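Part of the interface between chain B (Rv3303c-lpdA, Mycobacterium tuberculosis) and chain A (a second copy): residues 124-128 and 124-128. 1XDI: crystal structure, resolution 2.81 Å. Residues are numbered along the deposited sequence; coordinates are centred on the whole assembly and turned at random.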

ATOM      1  N   PRO B 124      28.024  -5.341 -36.627  1.00 29.95           N
ATOM      2  CA  PRO B 124      27.670  -4.487 -35.480  1.00 29.53           C
ATOM      3  C   PRO B 124      26.254  -3.899 -35.278  1.00 29.96           C
ATOM      4  O   PRO B 124      25.846  -3.610 -34.120  1.00 30.66           O
ATOM      5  CB  PRO B 124      28.689  -3.376 -35.565  1.00 28.78           C
ATOM      6  CG  PRO B 124      29.816  -4.027 -36.187  1.00 28.78           C
ATOM      7  CD  PRO B 124      29.245  -4.826 -37.261  1.00 28.41           C
ATOM      8  N   GLY B 125      25.509  -3.678 -36.353  1.00 27.39           N
ATOM      9  CA  GLY B 125      24.191  -3.129 -36.119  1.00 25.23           C
ATOM     10  C   GLY B 125      23.071  -4.120 -36.335  1.00 23.13           C
ATOM     11  O   GLY B 125      21.984  -3.741 -36.752  1.00 23.89           O
ATOM     12  N   LEU B 126      23.309  -5.388 -36.061  1.00 20.78           N
ATOM     13  CA  LEU B 126      22.257  -6.341 -36.294  1.00 19.03           C
ATOM     14  C   LEU B 126      21.216  -6.307 -35.200  1.00 17.33           C
ATOM     15  O   LEU B 126      21.553  -6.159 -34.052  1.00 16.66           O
ATOM     16  CB  LEU B 126      22.842  -7.740 -36.399  1.00 20.17           C
ATOM     17  CG  LEU B 126      23.720  -7.999 -37.619  1.00 19.58           C
ATOM     18  CD1 LEU B 126      23.812  -9.502 -37.858  1.00 20.49           C
ATOM     19  CD2 LEU B 126      23.121  -7.331 -38.810  1.00 18.40           C
ATOM     20  N   ALA B 127      19.949  -6.435 -35.567  1.00 16.02           N
ATOM     21  CA  ALA B 127      18.860  -6.451 -34.601  1.00 14.31           C
ATOM     22  C   ALA B 127      18.747  -7.860 -34.002  1.00 14.52           C
ATOM     23  O   ALA B 127      18.519  -8.010 -32.804  1.00 15.16           O
ATOM     24  CB  ALA B 127      17.565  -6.056 -35.269  1.00 10.43           C
ATOM     25  N   ARG B 128      18.913  -8.891 -34.831  1.00 14.94           N
ATOM     26  CA  ARG B 128      18.825 -10.260 -34.356  1.00 15.98           C
ATOM     27  C   ARG B 128      20.206 -10.813 -34.410  1.00 15.35           C
ATOM     28  O   ARG B 128      20.744 -10.924 -35.487  1.00 16.40           O
ATOM     29  CB  ARG B 128      17.920 -11.084 -35.260  1.00 19.58           C
ATOM     30  CG  ARG B 128      17.706 -12.530 -34.774  1.00 21.93           C
ATOM     31  CD  ARG B 128      16.652 -13.297 -35.599  1.00 22.40           C
ATOM     32  NE  ARG B 128      15.665 -13.969 -34.748  1.00 21.55           N
ATOM     33  CZ  ARG B 128      15.142 -15.153 -35.034  1.00 20.97           C
ATOM     34  NH1 ARG B 128      15.556 -15.757 -36.141  1.00 21.82           N
ATOM     35  NH2 ARG B 128      14.191 -15.703 -34.270  1.00 18.55           N
TER
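Chain A, residues 124-128: PGLAR

The most unusual feature of this contact is that the same short loop meets its own copy through backbone atoms, forming a single beta bridge although neither stretch belongs to a regular helix or strand. The bridge pairs B:Leu126 with A:Leu126, whose CA atoms lie 5.1 Å apart. Two hydrogen bonds frame it. A:Ala127 N donates to B:Gly125 O at 2.9 Å, with an N-H...O angle of 157°; in return B:Ala127 N donates to A:Gly125 O at 3.4 Å and 160°, a weak bond. Both angles are similarly open, so the two bonds differ mainly in length.

This reciprocal pattern, residue 127 of each chain to residue 125 of the other, is that of an antiparallel bridge, and the chains run in broadly opposed but strongly oblique directions. The nearest CA pair is B:Ala127 CA and A:Ala127 CA, 4.5 Å apart, with B:Ala127 N and A:Ala127 N at 4.0 Å. The phi/psi values place the bridged residues, B:Leu126 (-78/141) and A:Leu126 (-106/157), in the extended region, whereas their neighbours B:Gly125 (-107/32), A:Gly125 (-107/51), B:Ala127 (-81/-40) and A:Ala127 (-73/-65) lie outside it.

The alanine CB atoms make the closest side-chain approaches: A:Ala127 CB, set sideways, is 3.4 Å from B:Gly125 O, and B:Ala127 CB, pointing toward chain A, is 3.7 Å from A:Gly125 O. B:Leu126 directs its CA-to-CB bond away from chain A, so its backbone carries the approach; A:Leu126 also points away overall, and A:Leu126 CA reaches B:Gly125 O at 3.6 Å. Beyond this centre the contact fades: both prolines are out of reach, and the ends of both arginine side chains lead away to hydrogen bonds elsewhere in the structure. The two stretches together bury 211 Å².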

ATOM      1  N   PRO A 124      15.965  -5.094 -44.105  1.00 35.60           N
ATOM      2  CA  PRO A 124      14.943  -4.963 -43.054  1.00 35.98           C
ATOM      3  C   PRO A 124      15.383  -5.284 -41.634  1.00 36.87           C
ATOM      4  O   PRO A 124      14.635  -4.994 -40.686  1.00 38.63           O
ATOM      5  CB  PRO A 124      13.822  -5.906 -43.503  1.00 34.37           C
ATOM      6  CG  PRO A 124      13.974  -5.971 -44.929  1.00 35.48           C
ATOM      7  CD  PRO A 124      15.510  -6.099 -45.071  1.00 36.14           C
ATOM      8  N   GLY A 125      16.583  -5.834 -41.449  1.00 36.34           N
ATOM      9  CA  GLY A 125      16.966  -6.203 -40.087  1.00 34.01           C
ATOM     10  C   GLY A 125      17.986  -5.399 -39.316  1.00 32.62           C
ATOM     11  O   GLY A 125      18.912  -5.980 -38.754  1.00 33.46           O
ATOM     12  N   LEU A 126      17.832  -4.087 -39.238  1.00 30.19           N
ATOM     13  CA  LEU A 126      18.820  -3.330 -38.504  1.00 28.78           C
ATOM     14  C   LEU A 126      18.389  -2.807 -37.166  1.00 28.47           C
ATOM     15  O   LEU A 126      17.219  -2.638 -36.899  1.00 28.18           O
ATOM     16  CB  LEU A 126      19.289  -2.169 -39.326  1.00 28.89           C
ATOM     17  CG  LEU A 126      19.755  -2.706 -40.655  1.00 29.16           C
ATOM     18  CD1 LEU A 126      19.091  -1.898 -41.787  1.00 28.08           C
ATOM     19  CD2 LEU A 126      21.283  -2.684 -40.675  1.00 27.53           C
ATOM     20  N   ALA A 127      19.374  -2.552 -36.320  1.00 28.59           N
ATOM     21  CA  ALA A 127      19.138  -2.013 -34.997  1.00 27.82           C
ATOM     22  C   ALA A 127      18.750  -0.546 -35.192  1.00 28.24           C
ATOM     23  O   ALA A 127      17.624  -0.166 -34.924  1.00 29.13           O
ATOM     24  CB  ALA A 127      20.406  -2.123 -34.154  1.00 26.83           C
ATOM     25  N   ARG A 128      19.682   0.264 -35.691  1.00 27.40           N
ATOM     26  CA  ARG A 128      19.435   1.674 -35.915  1.00 26.68           C
ATOM     27  C   ARG A 128      18.662   1.885 -37.209  1.00 25.23           C
ATOM     28  O   ARG A 128      18.994   1.317 -38.241  1.00 25.16           O
ATOM     29  CB  ARG A 128      20.779   2.427 -35.933  1.00 29.81           C
ATOM     30  CG  ARG A 128      20.748   3.763 -36.687  1.00 34.30           C
ATOM     31  CD  ARG A 128      22.049   4.565 -36.609  1.00 35.28           C
ATOM     32  NE  ARG A 128      22.117   5.367 -35.396  1.00 36.95           N
ATOM     33  CZ  ARG A 128      22.856   6.469 -35.275  1.00 38.63           C
ATOM     34  NH1 ARG A 128      23.585   6.886 -36.311  1.00 38.73           N
ATOM     35  NH2 ARG A 128      22.873   7.152 -34.124  1.00 38.84           N
TER